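Local coordinates for protein 2-C-methyl-D-erythritol 2,4-cyclodiphosphate synthase (PDB 1IV3) that converts 4-diphosphocytidyl-2-C-methyl-D-erythritol 2-phosphate to 2-C-methyl-D-erythritol 2,4-cyclodiphosphate with release of CMP, a metal-dependent step of non-mevalonate isoprenoid synthesis, at residues Glu14-Pro28 / Leu98-Leu112. The protein carries 3 engineered substitutions. Numbering follows the deposited sequence.
Sequences EGRPLYLCGLLIPSP and LTLDRPKLGPHRKAL
L20, L23 and I25 of a two-stranded beta hairpin pack against the loop and helix start that follow strand 91-99. Strands 18-20 and 23-25 are joined by a type I' turn from L20 to L23. Segment 14-28 touches L100, R102, P103 and L105, four residues of the substrate-binding stretch L100-G106.

The apolar contacts centre on L112. L112 CD2 packs against the turn, 3.5 Å from C21 CB, which is tight for two carbons. The same methyl also faces I25 CD1 and L23 CD1. L112 also touches F131, another substrate-site residue, on strand 127-132. L23 CD1 lies against the helix backbone and reaches A111 CB at 3.7 Å. L20 crosses L105 at about a right angle; L20 CD1 to L105 CD1 is 3.9 Å. L18 CD2 ends against the P103 ring, 3.6 Å from P103 CD. P103 follows a cis peptide bond, and its ring also rests on S27. S27 OG is hydrogen-bonded to V29 O.

H108, the N-cap residue of helix 109-120, receives a CH-pi contact. I25 CG2 stands over one ring face, 4.1 Å from the centroid of the H108 ring and offset toward the rim. I25 CG2 is anti to the backbone N, while CD1 follows the other branch to H108 CG and L112. P26 CD approaches H108 NE2 obliquely. The contact buries H108 ND1 without a hydrogen-bond partner in the model.

One salt bridge closes the exposed end, where both side chains also touch V29. The R102 chain is extended from CG to NE and brings its guanidinium to E14. The two flat groups are turned 63° apart. R102 NH2 donates to E14 OE1 at a short 2.5 Å, nearly straight at 166°, from above the carboxylate plane; R102 NH1 adds a weak bond to the same oxygen.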
loop_
_atom_site.group_PDB
_atom_site.type_symbol
_atom_site.label_atom_id
_atom_site.label_comp_id
_atom_site.label_asym_id
_atom_site.label_seq_id
_atom_site.Cartn_x
_atom_site.Cartn_y
_atom_site.Cartn_z
ATOM N N GLU A 14 5.213 8.438 -24.476
ATOM C CA GLU A 14 4.419 9.201 -25.419
ATOM C C GLU A 14 3.950 8.373 -26.619
ATOM O O GLU A 14 4.703 7.589 -27.197
ATOM C CB GLU A 14 5.217 10.439 -25.880
ATOM C CG GLU A 14 4.523 11.714 -25.418
ATOM C CD GLU A 14 5.357 12.445 -24.386
ATOM O OE1 GLU A 14 4.795 13.085 -23.475
ATOM O OE2 GLU A 14 6.600 12.366 -24.495
ATOM N N GLY A 15 2.679 8.582 -26.946
ATOM C CA GLY A 15 1.984 8.049 -28.087
ATOM C C GLY A 15 1.635 6.585 -28.005
ATOM O O GLY A 15 1.245 5.977 -28.996
ATOM N N ARG A 16 1.751 5.958 -26.844
ATOM C CA ARG A 16 1.280 4.580 -26.701
ATOM C C ARG A 16 -0.136 4.589 -26.136
ATOM O O ARG A 16 -0.472 5.492 -25.356
ATOM C CB ARG A 16 2.211 3.823 -25.762
ATOM C CG ARG A 16 3.551 3.403 -26.333
ATOM C CD ARG A 16 4.325 2.574 -25.310
ATOM N NE ARG A 16 5.767 2.737 -25.505
ATOM C CZ ARG A 16 6.406 2.191 -26.534
ATOM N NH1 ARG A 16 5.711 1.472 -27.408
ATOM N NH2 ARG A 16 7.713 2.360 -26.681
ATOM N N PRO A 17 -0.984 3.636 -26.467
ATOM C CA PRO A 17 -2.343 3.608 -25.892
ATOM C C PRO A 17 -2.298 3.371 -24.389
ATOM O O PRO A 17 -1.469 2.652 -23.842
ATOM C CB PRO A 17 -3.009 2.416 -26.599
ATOM C CG PRO A 17 -1.838 1.544 -26.945
ATOM C CD PRO A 17 -0.763 2.501 -27.390
ATOM N N LEU A 18 -3.235 4.003 -23.687
ATOM C CA LEU A 18 -3.309 3.819 -22.243
ATOM C C LEU A 18 -4.511 2.949 -21.893
ATOM O O LEU A 18 -5.635 3.302 -22.262
ATOM C CB LEU A 18 -3.435 5.166 -21.520
ATOM C CG LEU A 18 -3.637 5.037 -20.010
ATOM C CD1 LEU A 18 -2.426 4.414 -19.341
ATOM C CD2 LEU A 18 -3.947 6.397 -19.393
ATOM N N TYR A 19 -4.272 1.841 -21.207
ATOM C CA TYR A 19 -5.350 0.978 -20.754
ATOM C C TYR A 19 -5.438 0.965 -19.239
ATOM O O TYR A 19 -4.403 0.759 -18.586
ATOM C CB TYR A 19 -5.123 -0.475 -21.222
ATOM C CG TYR A 19 -5.203 -0.531 -22.731
ATOM C CD1 TYR A 19 -6.480 -0.507 -23.287
ATOM C CD2 TYR A 19 -4.081 -0.604 -23.532
ATOM C CE1 TYR A 19 -6.630 -0.556 -24.657
ATOM C CE2 TYR A 19 -4.221 -0.652 -24.925
ATOM C CZ TYR A 19 -5.503 -0.623 -25.449
ATOM O OH TYR A 19 -5.709 -0.673 -26.813
ATOM N N LEU A 20 -6.645 1.154 -18.695
ATOM C CA LEU A 20 -6.787 1.142 -17.234
ATOM C C LEU A 20 -8.149 0.564 -16.888
ATOM O O LEU A 20 -9.159 0.944 -17.481
ATOM C CB LEU A 20 -6.618 2.520 -16.595
ATOM C CG LEU A 20 -5.181 3.035 -16.475
ATOM C CD1 LEU A 20 -5.150 4.511 -16.082
ATOM C CD2 LEU A 20 -4.364 2.236 -15.472
ATOM N N CYS A 21 -8.138 -0.380 -15.952
ATOM C CA CYS A 21 -9.401 -0.983 -15.555
ATOM C C CYS A 21 -10.127 -1.659 -16.711
ATOM O O CYS A 21 -11.348 -1.806 -16.672
ATOM C CB CYS A 21 -10.335 0.085 -14.953
ATOM S SG CYS A 21 -9.700 0.792 -13.406
ATOM N N GLY A 22 -9.384 -2.074 -17.724
ATOM C CA GLY A 22 -9.920 -2.820 -18.848
ATOM C C GLY A 22 -10.327 -1.908 -19.981
ATOM O O GLY A 22 -10.720 -2.433 -21.028
ATOM N N LEU A 23 -10.241 -0.590 -19.805
ATOM C CA LEU A 23 -10.645 0.323 -20.870
ATOM C C LEU A 23 -9.504 1.085 -21.533
ATOM O O LEU A 23 -8.480 1.405 -20.904
ATOM C CB LEU A 23 -11.554 1.401 -20.279
ATOM C CG LEU A 23 -12.735 0.933 -19.438
ATOM C CD1 LEU A 23 -13.536 2.155 -18.992
ATOM C CD2 LEU A 23 -13.583 -0.069 -20.214
ATOM N N LEU A 24 -9.723 1.429 -22.801
ATOM C CA LEU A 24 -8.869 2.391 -23.490
ATOM C C LEU A 24 -9.083 3.807 -22.965
ATOM O O LEU A 24 -10.178 4.348 -22.986
ATOM C CB LEU A 24 -9.143 2.337 -25.001
ATOM C CG LEU A 24 -7.938 2.489 -25.934
ATOM C CD1 LEU A 24 -8.392 2.988 -27.303
ATOM C CD2 LEU A 24 -6.871 3.402 -25.371
ATOM N N ILE A 25 -8.038 4.466 -22.481
ATOM C CA ILE A 25 -8.208 5.834 -22.018
ATOM C C ILE A 25 -7.459 6.838 -22.893
ATOM O O ILE A 25 -6.226 6.782 -23.011
ATOM C CB ILE A 25 -7.714 5.964 -20.572
ATOM C CG1 ILE A 25 -8.435 4.979 -19.643
ATOM C CG2 ILE A 25 -7.854 7.392 -20.083
ATOM C CD1 ILE A 25 -9.937 5.227 -19.696
ATOM N N PRO A 26 -8.213 7.773 -23.469
ATOM C CA PRO A 26 -7.598 8.789 -24.345
ATOM C C PRO A 26 -6.496 9.509 -23.574
ATOM O O PRO A 26 -6.756 9.975 -22.471
ATOM C CB PRO A 26 -8.762 9.713 -24.680
ATOM C CG PRO A 26 -9.973 8.831 -24.536
ATOM C CD PRO A 26 -9.661 7.990 -23.328
ATOM N N SER A 27 -5.287 9.542 -24.146
ATOM C CA SER A 27 -4.108 9.971 -23.425
ATOM C C SER A 27 -2.919 10.266 -24.333
ATOM O O SER A 27 -2.761 9.597 -25.350
ATOM C CB SER A 27 -3.709 8.873 -22.427
ATOM O OG SER A 27 -2.543 9.231 -21.688
ATOM N N PRO A 28 -2.099 11.233 -23.950
ATOM C CA PRO A 28 -0.847 11.518 -24.661
ATOM C C PRO A 28 0.224 10.482 -24.345
ATOM O O PRO A 28 1.272 10.493 -24.987
ATOM C CB PRO A 28 -0.415 12.874 -24.093
ATOM C CG PRO A 28 -0.995 12.896 -22.712
ATOM C CD PRO A 28 -2.310 12.156 -22.813
ATOM N N LEU A 98 -5.026 4.466 -8.147
ATOM C CA LEU A 98 -4.246 4.687 -9.343
ATOM C C LEU A 98 -3.539 6.043 -9.244
ATOM O O LEU A 98 -4.201 7.042 -8.953
ATOM C CB LEU A 98 -5.110 4.690 -10.589
ATOM C CG LEU A 98 -6.034 3.487 -10.716
ATOM C CD1 LEU A 98 -6.712 3.537 -12.087
ATOM C CD2 LEU A 98 -5.280 2.183 -10.520
ATOM N N THR A 99 -2.236 5.986 -9.508
ATOM C CA THR A 99 -1.404 7.181 -9.426
ATOM C C THR A 99 -0.712 7.431 -10.751
ATOM O O THR A 99 -0.030 6.554 -11.293
ATOM C CB THR A 99 -0.352 7.019 -8.312
ATOM O OG1 THR A 99 -1.014 6.750 -7.069
ATOM C CG2 THR A 99 0.435 8.298 -8.137
ATOM N N LEU A 100 -0.907 8.624 -11.289
ATOM C CA LEU A 100 -0.234 9.046 -12.522
ATOM C C LEU A 100 -0.438 10.550 -12.703
ATOM O O LEU A 100 -1.463 11.098 -12.278
ATOM C CB LEU A 100 -0.730 8.259 -13.729
ATOM C CG LEU A 100 -2.101 8.591 -14.318
ATOM C CD1 LEU A 100 -2.411 7.712 -15.530
ATOM C CD2 LEU A 100 -3.195 8.440 -13.282
ATOM N N ASP A 101 0.548 11.219 -13.295
ATOM C CA ASP A 101 0.466 12.679 -13.396
ATOM C C ASP A 101 -0.400 13.120 -14.563
ATOM O O ASP A 101 -0.960 14.221 -14.535
ATOM C CB ASP A 101 1.886 13.264 -13.477
ATOM C CG ASP A 101 2.667 12.988 -12.207
ATOM O OD1 ASP A 101 2.265 12.129 -11.395
ATOM O OD2 ASP A 101 3.703 13.652 -11.972
ATOM N N ARG A 102 -0.554 12.298 -15.594
ATOM C CA ARG A 102 -1.454 12.622 -16.701
ATOM C C ARG A 102 -1.811 11.311 -17.384
ATOM O O ARG A 102 -0.959 10.411 -17.262
ATOM C CB ARG A 102 -0.793 13.596 -17.667
ATOM C CG ARG A 102 0.632 13.217 -18.007
ATOM C CD ARG A 102 1.306 14.173 -18.992
ATOM N NE ARG A 102 2.519 13.536 -19.513
ATOM C CZ ARG A 102 3.021 13.670 -20.728
ATOM N NH1 ARG A 102 2.414 14.447 -21.616
ATOM N NH2 ARG A 102 4.137 13.025 -21.059
ATOM N N PRO A 103 -2.956 11.177 -18.023
ATOM C CA PRO A 103 -4.008 12.180 -18.154
ATOM C C PRO A 103 -4.891 12.232 -16.909
ATOM O O PRO A 103 -4.793 11.355 -16.049
ATOM C CB PRO A 103 -4.857 11.644 -19.316
ATOM C CG PRO A 103 -4.766 10.163 -19.133
ATOM C CD PRO A 103 -3.356 9.906 -18.691
ATOM N N LYS A 104 -5.751 13.240 -16.798
ATOM C CA LYS A 104 -6.736 13.266 -15.726
ATOM C C LYS A 104 -7.696 12.083 -15.846
ATOM O O LYS A 104 -8.218 11.827 -16.943
ATOM C CB LYS A 104 -7.537 14.580 -15.769
ATOM C CG LYS A 104 -6.639 15.786 -15.479
ATOM C CD LYS A 104 -7.437 17.078 -15.446
ATOM C CE LYS A 104 -7.183 17.854 -14.157
ATOM N NZ LYS A 104 -6.027 18.790 -14.308
ATOM N N LEU A 105 -7.927 11.394 -14.735
ATOM C CA LEU A 105 -8.835 10.236 -14.783
ATOM C C LEU A 105 -10.254 10.586 -14.380
ATOM O O LEU A 105 -11.201 9.849 -14.681
ATOM C CB LEU A 105 -8.238 9.097 -13.938
ATOM C CG LEU A 105 -6.928 8.479 -14.459
ATOM C CD1 LEU A 105 -6.540 7.252 -13.648
ATOM C CD2 LEU A 105 -7.033 8.094 -15.936
ATOM N N GLY A 106 -10.409 11.737 -13.709
ATOM C CA GLY A 106 -11.723 12.206 -13.296
ATOM C C GLY A 106 -12.851 12.049 -14.295
ATOM O O GLY A 106 -13.901 11.453 -13.957
ATOM N N PRO A 107 -12.661 12.543 -15.514
ATOM C CA PRO A 107 -13.737 12.472 -16.513
ATOM C C PRO A 107 -14.110 11.037 -16.870
ATOM O O PRO A 107 -15.164 10.856 -17.500
ATOM C CB PRO A 107 -13.155 13.188 -17.739
ATOM C CG PRO A 107 -12.093 14.065 -17.178
ATOM C CD PRO A 107 -11.484 13.214 -16.083
ATOM N N HIS A 108 -13.289 10.059 -16.489
ATOM C CA HIS A 108 -13.542 8.655 -16.827
ATOM C C HIS A 108 -13.989 7.809 -15.651
ATOM O O HIS A 108 -14.085 6.573 -15.725
ATOM C CB HIS A 108 -12.250 8.027 -17.402
ATOM C CG HIS A 108 -11.824 8.760 -18.646
ATOM N ND1 HIS A 108 -10.770 9.632 -18.717
ATOM C CD2 HIS A 108 -12.386 8.725 -19.880
ATOM C CE1 HIS A 108 -10.679 10.114 -19.947
ATOM N NE2 HIS A 108 -11.646 9.575 -20.664
ATOM N N ARG A 109 -14.254 8.465 -14.539
ATOM C CA ARG A 109 -14.536 7.763 -13.296
ATOM C C ARG A 109 -15.693 6.795 -13.451
ATOM O O ARG A 109 -15.629 5.628 -13.066
ATOM C CB ARG A 109 -14.863 8.789 -12.187
ATOM C CG ARG A 109 -14.971 8.181 -10.812
ATOM C CD ARG A 109 -15.206 9.200 -9.713
ATOM N NE ARG A 109 -14.198 10.251 -9.636
ATOM C CZ ARG A 109 -13.093 10.154 -8.899
ATOM N NH1 ARG A 109 -12.924 9.030 -8.208
ATOM N NH2 ARG A 109 -12.186 11.123 -8.841
ATOM N N LYS A 110 -16.793 7.286 -14.036
ATOM C CA LYS A 110 -17.958 6.406 -14.133
ATOM C C LYS A 110 -17.635 5.160 -14.960
ATOM O O LYS A 110 -17.928 4.033 -14.538
ATOM C CB LYS A 110 -19.147 7.144 -14.750
ATOM C CG LYS A 110 -20.391 6.269 -14.760
ATOM C CD LYS A 110 -21.595 6.962 -15.392
ATOM C CE LYS A 110 -22.562 5.900 -15.919
ATOM N NZ LYS A 110 -22.937 4.922 -14.857
ATOM N N ALA A 111 -17.038 5.390 -16.127
ATOM C CA ALA A 111 -16.714 4.260 -16.997
ATOM C C ALA A 111 -15.754 3.290 -16.311
ATOM O O ALA A 111 -15.912 2.079 -16.391
ATOM C CB ALA A 111 -16.092 4.764 -18.289
ATOM N N LEU A 112 -14.720 3.797 -15.650
ATOM C CA LEU A 112 -13.732 2.930 -14.990
ATOM C C LEU A 112 -14.363 2.090 -13.891
ATOM O O LEU A 112 -14.209 0.864 -13.783
ATOM C CB LEU A 112 -12.624 3.804 -14.411
ATOM C CG LEU A 112 -11.727 4.446 -15.475
ATOM C CD1 LEU A 112 -10.866 5.589 -14.948
ATOM C CD2 LEU A 112 -10.877 3.324 -16.061
#